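Local atomic coordinates of L-arabinose ABC transporter, periplasmic L-arabinose-binding protein (Burkholderia thailandensis, PDB entry 4KZK), a protein that binds D-galactose and probably delivers L-arabinose and related sugars in the periplasm to an ABC transporter for import. Residues 84-87 with 88-92. Numbering follows the deposited sequence.
Sequences LDSL and AAQKA
Leu87 and Ala92 meet where helix 77-89 ends in a Schellman motif. The amide of Ala92 turns back to Leu87 O, with N to O 3.0 Å and a nearly straight N-H...O angle of 173°. One step further in, Lys91 N bonds to Ala88 O at 3.0 Å. Lys91 has the positive phi, 64°, that this C-terminal cap needs to reverse the chain. The same turn sets the methyl of Ala92 beside Leu87, CB to CB 4.1 Å. This is the apolar contact that commonly goes with a Schellman ending. Leu87 O also receives a weak bond from Gln90 N, so the carbonyl at the helix end is gripped by more than one amide.

A polar contact lies one residue back. The side-chain amide of Gln90 donates through NE2 to Ser86 OG, 3.0 Å away, in a distinctly bent bond, and OG lies close to the amide plane. Ser86 OG stands anti to its own backbone N (chi1 -169°), and the Gln90 chain runs extended beyond CG to reach it. NE2 also makes a weak bond to Ser86 O. Ser86 O also accepts the backbone bond from Gln90 N, and Gln90 CG lies 3.2 Å from Ser86 O. Ala88 bonds through N to Leu84 O in the ordinary helical pattern.

Leu87 is buried against Val70 and Ile72 of strand 68-73 and against Met117; Gln90 also touches Val70. Asp85 OD1 forms a salt bridge with Lys111 of helix 105-114 and a hydrogen bond with Tyr115 OH. The helix end packs on outermost strand 68-73 before the chain enters strand 94-98.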
loop_
_atom_site.group_PDB
_atom_site.type_symbol
_atom_site.label_atom_id
_atom_site.label_comp_id
_atom_site.label_asym_id
_atom_site.label_seq_id
_atom_site.Cartn_x
_atom_site.Cartn_y
_atom_site.Cartn_z
ATOM N N LEU A 84 1.500 -22.015 -3.544
ATOM C CA LEU A 84 0.352 -22.807 -3.141
ATOM C C LEU A 84 0.683 -24.307 -3.179
ATOM O O LEU A 84 0.249 -25.047 -2.285
ATOM C CB LEU A 84 -0.847 -22.495 -4.032
ATOM C CG LEU A 84 -1.329 -21.040 -4.126
ATOM C CD1 LEU A 84 -2.481 -20.946 -5.125
ATOM C CD2 LEU A 84 -1.670 -20.449 -2.766
ATOM N N ASP A 85 1.480 -24.742 -4.161
ATOM C CA ASP A 85 1.952 -26.131 -4.205
ATOM C C ASP A 85 2.740 -26.442 -2.939
ATOM O O ASP A 85 2.578 -27.516 -2.336
ATOM C CB ASP A 85 2.876 -26.360 -5.409
ATOM C CG ASP A 85 2.163 -26.303 -6.746
ATOM O OD1 ASP A 85 0.913 -26.308 -6.807
ATOM O OD2 ASP A 85 2.903 -26.269 -7.755
ATOM N N SER A 86 3.632 -25.531 -2.551
ATOM C CA SER A 86 4.476 -25.759 -1.367
ATOM C C SER A 86 3.636 -25.862 -0.103
ATOM O O SER A 86 3.900 -26.704 0.771
ATOM C CB SER A 86 5.538 -24.655 -1.203
ATOM O OG SER A 86 6.507 -25.010 -0.205
ATOM N N LEU A 87 2.642 -24.984 0.005
ATOM C CA LEU A 87 1.746 -24.984 1.149
ATOM C C LEU A 87 0.961 -26.284 1.231
ATOM O O LEU A 87 0.819 -26.849 2.334
ATOM C CB LEU A 87 0.822 -23.764 1.110
ATOM C CG LEU A 87 1.508 -22.421 1.379
ATOM C CD1 LEU A 87 0.541 -21.270 1.123
ATOM C CD2 LEU A 87 2.052 -22.368 2.796
ATOM N N ALA A 88 0.515 -26.799 0.088
ATOM C CA ALA A 88 -0.181 -28.087 0.059
ATOM C C ALA A 88 0.741 -29.251 0.438
ATOM O O ALA A 88 0.346 -30.145 1.200
ATOM C CB ALA A 88 -0.825 -28.305 -1.291
ATOM N N ALA A 89 1.979 -29.213 -0.039
ATOM C CA ALA A 89 2.987 -30.221 0.341
ATOM C C ALA A 89 3.223 -30.242 1.854
ATOM O O ALA A 89 3.450 -31.314 2.449
ATOM C CB ALA A 89 4.301 -29.965 -0.388
ATOM N N GLN A 90 3.158 -29.063 2.462
ATOM C CA GLN A 90 3.359 -28.903 3.899
ATOM C C GLN A 90 2.069 -29.097 4.708
ATOM O O GLN A 90 2.086 -28.952 5.927
ATOM C CB GLN A 90 3.940 -27.514 4.188
ATOM C CG GLN A 90 5.334 -27.287 3.618
ATOM C CD GLN A 90 5.828 -25.872 3.859
ATOM O OE1 GLN A 90 5.970 -25.454 5.001
ATOM N NE2 GLN A 90 6.084 -25.123 2.789
ATOM N N LYS A 91 0.963 -29.411 4.029
ATOM C CA LYS A 91 -0.333 -29.681 4.669
ATOM C C LYS A 91 -0.917 -28.476 5.407
ATOM O O LYS A 91 -1.501 -28.605 6.487
ATOM C CB LYS A 91 -0.234 -30.886 5.617
ATOM C CG LYS A 91 0.403 -32.114 4.990
ATOM C CD LYS A 91 -0.376 -32.605 3.779
ATOM C CE LYS A 91 0.258 -33.844 3.153
ATOM N NZ LYS A 91 0.526 -34.945 4.118
ATOM N N ALA A 92 -0.770 -27.289 4.822
ATOM C CA ALA A 92 -1.429 -26.110 5.347
ATOM C C ALA A 92 -2.930 -26.225 5.144
ATOM O O ALA A 92 -3.377 -26.802 4.150
ATOM C CB ALA A 92 -0.895 -24.870 4.642
#